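Local atomic coordinates of beta-N-acetylhexosaminidase (Beutenbergia cavernae, PDB entry 5BU9), a protein that probably hydrolyses terminal non-reducing N-acetyl-D-hexosamine residues from N-acetyl-beta-D-hexosaminides, as a glycoside hydrolase of family 3. Residues I32-L42 with A68-D79; G201-A209 with T232-P240. All coordinates share one frame; numbering follows the deposited sequence.

Interaction 1: residues I32-L42 with A68-D79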
loop_
_atom_site.group_PDB
_atom_site.type_symbol
_atom_site.label_atom_id
_atom_site.label_comp_id
_atom_site.label_asym_id
_atom_site.label_seq_id
_atom_site.Cartn_x
_atom_site.Cartn_y
_atom_site.Cartn_z
ATOM N N ILE A 32 3.572 0.837 17.947
ATOM C CA ILE A 32 4.395 -0.362 17.972
ATOM C C ILE A 32 4.503 -0.988 19.372
ATOM O O ILE A 32 4.325 -2.189 19.537
ATOM C CB ILE A 32 5.808 -0.081 17.456
ATOM C CG1 ILE A 32 5.781 0.450 16.039
ATOM C CG2 ILE A 32 6.637 -1.333 17.499
ATOM C CD1 ILE A 32 7.158 0.908 15.584
ATOM N N THR A 33 4.840 -0.191 20.376
ATOM C CA THR A 33 5.127 -0.740 21.707
ATOM C C THR A 33 3.860 -1.111 22.460
ATOM O O THR A 33 3.776 -2.176 23.036
ATOM C CB THR A 33 5.931 0.257 22.575
ATOM O OG1 THR A 33 7.091 0.662 21.860
ATOM C CG2 THR A 33 6.392 -0.409 23.881
ATOM N N ALA A 34 2.859 -0.238 22.453
ATOM C CA ALA A 34 1.662 -0.491 23.258
ATOM C C ALA A 34 0.575 -1.210 22.482
ATOM O O ALA A 34 -0.181 -1.968 23.072
ATOM C CB ALA A 34 1.123 0.818 23.821
ATOM N N SER A 35 0.495 -0.997 21.164
ATOM C CA SER A 35 -0.538 -1.668 20.373
ATOM C C SER A 35 0.011 -2.807 19.481
ATOM O O SER A 35 -0.730 -3.422 18.725
ATOM C CB SER A 35 -1.293 -0.637 19.519
ATOM O OG SER A 35 -2.110 0.195 20.326
ATOM N N HIS A 36 1.306 -3.074 19.567
ATOM C CA HIS A 36 1.953 -4.171 18.823
ATOM C C HIS A 36 1.859 -4.000 17.301
ATOM O O HIS A 36 1.984 -4.979 16.544
ATOM C CB HIS A 36 1.368 -5.540 19.250
ATOM C CG HIS A 36 1.211 -5.689 20.733
ATOM N ND1 HIS A 36 2.262 -6.019 21.562
ATOM C CD2 HIS A 36 0.131 -5.520 21.540
ATOM C CE1 HIS A 36 1.840 -6.036 22.820
ATOM N NE2 HIS A 36 0.551 -5.748 22.833
ATOM N N VAL A 37 1.653 -2.770 16.836
ATOM C CA VAL A 37 1.665 -2.521 15.389
ATOM C C VAL A 37 3.010 -2.949 14.780
ATOM O O VAL A 37 4.097 -2.670 15.321
ATOM C CB VAL A 37 1.359 -1.058 15.085
ATOM C CG1 VAL A 37 1.545 -0.760 13.599
ATOM C CG2 VAL A 37 -0.074 -0.763 15.514
ATOM N N GLY A 38 2.931 -3.661 13.666
ATOM C CA GLY A 38 4.086 -4.383 13.156
ATOM C C GLY A 38 4.710 -3.812 11.896
ATOM O O GLY A 38 5.715 -4.341 11.401
ATOM N N ASN A 39 4.143 -2.712 11.394
ATOM C CA ASN A 39 4.627 -2.110 10.169
ATOM C C ASN A 39 4.489 -0.601 10.258
ATOM O O ASN A 39 3.582 -0.113 10.914
ATOM C CB ASN A 39 3.857 -2.626 8.957
ATOM C CG ASN A 39 3.706 -4.134 8.957
ATOM O OD1 ASN A 39 4.657 -4.861 8.702
ATOM N ND2 ASN A 39 2.495 -4.610 9.249
ATOM N N VAL A 40 5.384 0.127 9.583
ATOM C CA VAL A 40 5.333 1.575 9.576
ATOM C C VAL A 40 5.441 2.144 8.169
ATOM O O VAL A 40 5.860 1.481 7.222
ATOM C CB VAL A 40 6.417 2.173 10.483
ATOM C CG1 VAL A 40 6.181 1.764 11.918
ATOM C CG2 VAL A 40 7.772 1.709 10.042
ATOM N N PHE A 41 5.042 3.397 8.059
ATOM C CA PHE A 41 5.003 4.087 6.802
ATOM C C PHE A 41 5.536 5.499 7.030
ATOM O O PHE A 41 5.064 6.195 7.914
ATOM C CB PHE A 41 3.574 4.129 6.252
ATOM C CG PHE A 41 3.415 5.035 5.085
ATOM C CD1 PHE A 41 3.719 4.594 3.805
ATOM C CD2 PHE A 41 2.995 6.350 5.257
ATOM C CE1 PHE A 41 3.586 5.458 2.707
ATOM C CE2 PHE A 41 2.849 7.208 4.173
ATOM C CZ PHE A 41 3.156 6.753 2.890
ATOM N N LEU A 42 6.503 5.933 6.239
ATOM C CA LEU A 42 7.014 7.314 6.358
ATOM C C LEU A 42 6.247 8.265 5.443
ATOM O O LEU A 42 6.269 8.091 4.217
ATOM C CB LEU A 42 8.514 7.354 6.039
ATOM C CG LEU A 42 9.429 7.031 7.222
ATOM C CD1 LEU A 42 9.328 5.618 7.661
ATOM C CD2 LEU A 42 10.875 7.372 6.877
ATOM N N ALA A 68 6.849 -6.376 22.042
ATOM C CA ALA A 68 6.151 -5.530 21.077
ATOM C C ALA A 68 5.580 -6.331 19.900
ATOM O O ALA A 68 4.387 -6.299 19.647
ATOM C CB ALA A 68 7.070 -4.448 20.570
ATOM N N THR A 69 6.436 -7.049 19.183
ATOM C CA THR A 69 6.030 -7.697 17.937
ATOM C C THR A 69 6.513 -9.150 17.863
ATOM O O THR A 69 6.643 -9.712 16.765
ATOM C CB THR A 69 6.580 -6.945 16.705
ATOM O OG1 THR A 69 8.012 -6.981 16.746
ATOM C CG2 THR A 69 6.164 -5.501 16.729
ATOM N N GLY A 70 6.822 -9.743 19.015
ATOM C CA GLY A 70 7.378 -11.096 19.041
ATOM C C GLY A 70 8.702 -11.182 18.294
ATOM O O GLY A 70 9.084 -12.255 17.800
ATOM N N GLY A 71 9.405 -10.049 18.227
ATOM C CA GLY A 71 10.671 -9.966 17.524
ATOM C C GLY A 71 10.541 -9.860 16.008
ATOM O O GLY A 71 11.539 -9.759 15.308
ATOM N N VAL A 72 9.317 -9.876 15.492
ATOM C CA VAL A 72 9.103 -9.746 14.057
ATOM C C VAL A 72 9.497 -8.351 13.568
ATOM O O VAL A 72 9.075 -7.340 14.134
ATOM C CB VAL A 72 7.664 -10.054 13.704
ATOM C CG1 VAL A 72 7.406 -9.738 12.232
ATOM C CG2 VAL A 72 7.399 -11.531 13.987
ATOM N N PRO A 73 10.326 -8.294 12.516
ATOM C CA PRO A 73 10.797 -6.981 12.051
ATOM C C PRO A 73 9.697 -6.187 11.345
ATOM O O PRO A 73 8.710 -6.750 10.902
ATOM C CB PRO A 73 11.959 -7.324 11.101
ATOM C CG PRO A 73 11.797 -8.797 10.772
ATOM C CD PRO A 73 11.102 -9.417 11.952
ATOM N N LEU A 74 9.863 -4.871 11.292
ATOM C CA LEU A 74 8.932 -3.986 10.609
ATOM C C LEU A 74 9.061 -4.100 9.097
ATOM O O LEU A 74 10.162 -4.215 8.569
ATOM C CB LEU A 74 9.184 -2.529 11.020
ATOM C CG LEU A 74 9.175 -2.176 12.513
ATOM C CD1 LEU A 74 9.515 -0.690 12.759
ATOM C CD2 LEU A 74 7.804 -2.561 13.101
ATOM N N LEU A 75 7.925 -4.085 8.411
ATOM C CA LEU A 75 7.873 -3.575 7.057
ATOM C C LEU A 75 7.974 -2.038 7.208
ATOM O O LEU A 75 7.236 -1.410 7.997
ATOM C CB LEU A 75 6.590 -4.009 6.332
ATOM C CG LEU A 75 6.614 -5.462 5.859
ATOM C CD1 LEU A 75 5.229 -5.931 5.457
ATOM C CD2 LEU A 75 7.587 -5.654 4.690
ATOM N N VAL A 76 8.939 -1.446 6.511
ATOM C CA VAL A 76 9.139 -0.005 6.549
ATOM C C VAL A 76 8.886 0.514 5.140
ATOM O O VAL A 76 9.677 0.277 4.220
ATOM C CB VAL A 76 10.557 0.374 7.023
ATOM C CG1 VAL A 76 10.634 1.850 7.207
ATOM C CG2 VAL A 76 10.931 -0.360 8.292
ATOM N N ALA A 77 7.769 1.195 4.974
ATOM C CA ALA A 77 7.302 1.593 3.665
ATOM C C ALA A 77 7.353 3.077 3.519
ATOM O O ALA A 77 7.305 3.797 4.522
ATOM C CB ALA A 77 5.849 1.113 3.455
ATOM N N THR A 78 7.410 3.551 2.278
ATOM C CA THR A 78 7.089 4.953 2.009
ATOM C C THR A 78 6.486 5.033 0.602
ATOM O O THR A 78 6.384 4.023 -0.097
ATOM C CB THR A 78 8.321 5.904 2.157
ATOM O OG1 THR A 78 7.886 7.256 2.032
ATOM C CG2 THR A 78 9.345 5.649 1.085
ATOM N N ASP A 79 6.053 6.224 0.218
ATOM C CA ASP A 79 5.552 6.498 -1.134
ATOM C C ASP A 79 6.642 7.046 -2.033
ATOM O O ASP A 79 6.798 8.285 -2.103
ATOM C CB ASP A 79 4.416 7.538 -1.113
ATOM C CG ASP A 79 3.039 6.930 -0.851
ATOM O OD1 ASP A 79 2.902 5.682 -0.759
ATOM O OD2 ASP A 79 2.082 7.727 -0.743
HETATM O O HOH W 1 6.653 -6.451 13.119
#
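Val40 and Val76 pair in register on two parallel strands, 39-42 and 75-78, whose axes differ by 22°. Val40 N gives a straight bond to Leu75 O (2.9 Å), and Val40 O receives Ala77 N. Leu42 N then bonds Ala77 O. Thr78 extends this ladder with its side chain: OG1, anti to the backbone N (chi1 -173°), donates to Leu42 O at 2.8 Å.

The apolar side is tightly packed. Val76 CG1 lies 4.0 Å from Val40 CG2 and touches Leu42 CD1. Leu74 CD1 meets Ile32 CD1 tip to tip and touches Val40 CG2. Helix 50-61 covers this layer. Ala68 CB packs on Ile32 O. On the opposite face Phe41 CD1 rests on Ala77 CB. The Phe41 ring edge reaches the Asp79 carboxylate, with CE1 3.5 Å from OD1 and the planes 73° apart. Asp79 OD1 hydrogen-bonds a glycerol, probably from crystallisation. Asn39 OD1 takes only a weak bond from Leu75 N; its stronger partner is Lys337.

The outer side is more open: Thr33 and the Gly71 turn are exposed. Water 1 sits between Gly38 O and Val72 O, within bonding distance of both. His36, just past its helix, sends ND1 to Ala68 O (2.9 Å), which lies in the ring plane. A leucine in place of His36 would probably leave Ala68 O without this donor and loosen the tie between the two helix ends.

Two parallel strands, each entered from a helix and joined by a right-handed beta-alpha-beta crossover through helices 50-61 and 66-69, are typical of the TIM-barrel domain of family 3 glycoside hydrolases.

Interaction 2: residues G201-A209 with T232-P240; sequences GVVDDVTTA and TAVYSQIDP
Val203 pairs with Val234, and Asp204 with Tyr235, in a short parallel ladder. Its backbone bonds run from Val234 N to Val202 O, from Asp204 N to Val234 O (2.7 Å) and from Ser236 N to Asp204 O.

Side-chain polar bonds centre on the Asp204 carboxylate. CG stands anti to the backbone N (chi1 170°). OD1 accepts Val206 N, which makes an Asx turn, and Thr207 N, which makes an Asx motif. The bond from Thr207 N uses the syn lone pair and is nearly straight at 171°. Gln237, bent at chi2, brings NE2 back to Asp205 O in a weak bond. Tyr235 OH hydrogen-bonds Gly188 O and Ser231 OG outside the segments.

Water 2 bridges the two segments. It lies within bonding distance of Asp204 O and Thr207 O and accepts from Gln237 N. Water 3 joins Ala209 N to Gln237 O.

Among van der Waals contacts, Asp204 OD2 sits 3.6 Å from Tyr235 CE2, and Thr207 CB meets the Tyr235 ring at its edge. Ile238 CG1 packs against Thr207 O, 3.5 Å away.

Two backbone N-H groups on Asp204 OD1 would probably stabilise the carboxylate as an anion and help hold the turn after strand 203-204.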
loop_
_atom_site.group_PDB
_atom_site.type_symbol
_atom_site.label_atom_id
_atom_site.label_comp_id
_atom_site.label_asym_id
_atom_site.label_seq_id
_atom_site.Cartn_x
_atom_site.Cartn_y
_atom_site.Cartn_z
ATOM N N GLY A 201 -18.411 9.116 -1.672
ATOM C CA GLY A 201 -19.346 8.680 -2.698
ATOM C C GLY A 201 -18.692 8.633 -4.071
ATOM O O GLY A 201 -19.360 8.806 -5.091
ATOM N N VAL A 202 -17.375 8.435 -4.107
ATOM C CA VAL A 202 -16.681 8.313 -5.382
ATOM C C VAL A 202 -16.999 6.991 -6.030
ATOM O O VAL A 202 -16.751 5.916 -5.470
ATOM C CB VAL A 202 -15.185 8.449 -5.244
ATOM C CG1 VAL A 202 -14.561 8.193 -6.610
ATOM C CG2 VAL A 202 -14.824 9.816 -4.750
ATOM N N VAL A 203 -17.586 7.085 -7.209
ATOM C CA VAL A 203 -18.054 5.923 -7.951
ATOM C C VAL A 203 -17.348 5.921 -9.295
ATOM O O VAL A 203 -17.373 6.929 -10.013
ATOM C CB VAL A 203 -19.588 5.926 -8.168
ATOM C CG1 VAL A 203 -19.979 4.776 -9.171
ATOM C CG2 VAL A 203 -20.302 5.757 -6.863
ATOM N N ASP A 204 -16.700 4.804 -9.613
ATOM C CA ASP A 204 -16.189 4.527 -10.957
ATOM C C ASP A 204 -17.311 3.776 -11.681
ATOM O O ASP A 204 -17.726 2.698 -11.238
ATOM C CB ASP A 204 -14.896 3.697 -10.882
ATOM C CG ASP A 204 -14.435 3.156 -12.240
ATOM O OD1 ASP A 204 -15.262 2.665 -13.029
ATOM O OD2 ASP A 204 -13.212 3.179 -12.511
ATOM N N ASP A 205 -17.793 4.332 -12.793
ATOM C CA ASP A 205 -18.891 3.724 -13.545
ATOM C C ASP A 205 -18.472 3.014 -14.847
ATOM O O ASP A 205 -19.340 2.670 -15.635
ATOM C CB ASP A 205 -19.964 4.784 -13.878
ATOM C CG ASP A 205 -19.472 5.877 -14.815
ATOM O OD1 ASP A 205 -18.243 6.009 -15.021
ATOM O OD2 ASP A 205 -20.334 6.621 -15.342
ATOM N N VAL A 206 -17.173 2.809 -15.078
ATOM C CA VAL A 206 -16.705 2.278 -16.376
ATOM C C VAL A 206 -15.749 1.099 -16.252
ATOM O O VAL A 206 -15.670 0.292 -17.169
ATOM C CB VAL A 206 -16.027 3.376 -17.208
ATOM C CG1 VAL A 206 -17.059 4.352 -17.737
ATOM C CG2 VAL A 206 -14.986 4.097 -16.348
ATOM N N THR A 207 -15.012 1.007 -15.140
ATOM C CA THR A 207 -14.031 -0.070 -14.953
ATOM C C THR A 207 -14.737 -1.380 -14.631
ATOM O O THR A 207 -15.389 -1.475 -13.580
ATOM C CB THR A 207 -13.006 0.280 -13.809
ATOM O OG1 THR A 207 -12.308 1.499 -14.116
ATOM C CG2 THR A 207 -12.013 -0.858 -13.571
ATOM N N THR A 208 -14.610 -2.366 -15.534
ATOM C CA THR A 208 -15.082 -3.750 -15.328
ATOM C C THR A 208 -13.920 -4.669 -14.944
ATOM O O THR A 208 -12.773 -4.232 -14.918
ATOM C CB THR A 208 -15.738 -4.350 -16.584
ATOM O OG1 THR A 208 -14.712 -4.699 -17.518
ATOM C CG2 THR A 208 -16.699 -3.344 -17.244
ATOM N N ALA A 209 -14.221 -5.935 -14.653
ATOM C CA ALA A 209 -13.196 -6.941 -14.344
ATOM C C ALA A 209 -12.314 -7.234 -15.570
ATOM O O ALA A 209 -11.223 -7.760 -15.435
ATOM C CB ALA A 209 -13.852 -8.247 -13.824
ATOM N N THR A 232 -10.344 2.639 -2.633
ATOM C CA THR A 232 -11.565 2.750 -1.831
ATOM C C THR A 232 -12.743 3.258 -2.659
ATOM O O THR A 232 -13.823 3.442 -2.136
ATOM C CB THR A 232 -11.414 3.669 -0.622
ATOM O OG1 THR A 232 -10.975 4.939 -1.065
ATOM C CG2 THR A 232 -10.424 3.100 0.398
ATOM N N ALA A 233 -12.539 3.463 -3.953
ATOM C CA ALA A 233 -13.618 3.859 -4.857
ATOM C C ALA A 233 -14.704 2.785 -4.914
ATOM O O ALA A 233 -14.440 1.619 -4.637
ATOM C CB ALA A 233 -13.057 4.123 -6.261
ATOM N N VAL A 234 -15.924 3.176 -5.271
ATOM C CA VAL A 234 -16.992 2.199 -5.479
ATOM C C VAL A 234 -17.046 1.890 -6.964
ATOM O O VAL A 234 -17.120 2.809 -7.775
ATOM C CB VAL A 234 -18.340 2.708 -4.975
ATOM C CG1 VAL A 234 -19.370 1.689 -5.286
ATOM C CG2 VAL A 234 -18.296 2.947 -3.452
ATOM N N TYR A 235 -16.966 0.610 -7.326
ATOM C CA TYR A 235 -16.902 0.210 -8.746
ATOM C C TYR A 235 -18.249 -0.353 -9.202
ATOM O O TYR A 235 -18.520 -1.524 -9.001
ATOM C CB TYR A 235 -15.772 -0.832 -8.989
ATOM C CG TYR A 235 -14.415 -0.187 -8.823
ATOM C CD1 TYR A 235 -13.877 0.031 -7.552
ATOM C CD2 TYR A 235 -13.710 0.294 -9.934
ATOM C CE1 TYR A 235 -12.646 0.710 -7.386
ATOM C CE2 TYR A 235 -12.478 0.968 -9.781
ATOM C CZ TYR A 235 -11.953 1.159 -8.505
ATOM O OH TYR A 235 -10.748 1.781 -8.353
ATOM N N SER A 236 -19.063 0.494 -9.827
ATOM C CA SER A 236 -20.391 0.144 -10.325
ATOM C C SER A 236 -20.462 -1.169 -11.091
ATOM O O SER A 236 -21.412 -1.936 -10.928
ATOM C CB SER A 236 -20.901 1.239 -11.249
ATOM O OG SER A 236 -21.356 2.337 -10.521
ATOM N N GLN A 237 -19.464 -1.427 -11.927
ATOM C CA GLN A 237 -19.541 -2.563 -12.865
ATOM C C GLN A 237 -18.913 -3.835 -12.320
ATOM O O GLN A 237 -18.833 -4.839 -13.038
ATOM C CB GLN A 237 -18.838 -2.227 -14.193
ATOM C CG GLN A 237 -19.173 -0.851 -14.752
ATOM C CD GLN A 237 -20.646 -0.711 -15.040
ATOM O OE1 GLN A 237 -21.278 -1.646 -15.533
ATOM N NE2 GLN A 237 -21.212 0.446 -14.706
ATOM N N ILE A 238 -18.414 -3.781 -11.085
ATOM C CA ILE A 238 -17.780 -4.944 -10.456
ATOM C C ILE A 238 -18.511 -5.229 -9.166
ATOM O O ILE A 238 -19.078 -6.300 -9.002
ATOM C CB ILE A 238 -16.260 -4.739 -10.202
ATOM C CG1 ILE A 238 -15.532 -4.336 -11.489
ATOM C CG2 ILE A 238 -15.650 -6.024 -9.672
ATOM C CD1 ILE A 238 -14.091 -3.876 -11.264
ATOM N N ASP A 239 -18.502 -4.277 -8.239
ATOM C CA ASP A 239 -19.345 -4.408 -7.035
ATOM C C ASP A 239 -19.806 -3.055 -6.524
ATOM O O ASP A 239 -19.027 -2.328 -5.896
ATOM C CB ASP A 239 -18.595 -5.145 -5.935
ATOM C CG ASP A 239 -19.398 -5.239 -4.625
ATOM O OD1 ASP A 239 -20.623 -5.053 -4.611
ATOM O OD2 ASP A 239 -18.783 -5.516 -3.586
ATOM N N PRO A 240 -21.080 -2.721 -6.780
ATOM C CA PRO A 240 -21.570 -1.371 -6.442
ATOM C C PRO A 240 -21.969 -1.213 -4.976
ATOM O O PRO A 240 -22.379 -0.123 -4.590
ATOM C CB PRO A 240 -22.796 -1.197 -7.346
ATOM C CG PRO A 240 -23.322 -2.650 -7.578
ATOM C CD PRO A 240 -22.056 -3.528 -7.557
HETATM O O HOH W 2 -17.083 0.123 -12.217
HETATM O O HOH W 3 -17.161 -6.583 -14.203
#

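In the fold
Both interactions lie within the one family 3 N-terminal domain, and they follow in series along the chain: 32-42 with 68-79 closes well before 201-209 with 232-240 opens. Their centres are 32 Å apart, on opposite sides of the chain's centre, and their nearest atoms are about 13 Å apart. Interaction 1 belongs to the main sheet, joining strands 39-43 and 75-82. Interaction 2 forms a separate two-stranded parallel sheet, 203-204 with 234-235. Its segments follow strands 180-186 and 227-230, which are neighbours in the main sheet. Thus interaction 1 forms part of the barrel wall, while interaction 2 ties together chain that extends beyond two other wall strands.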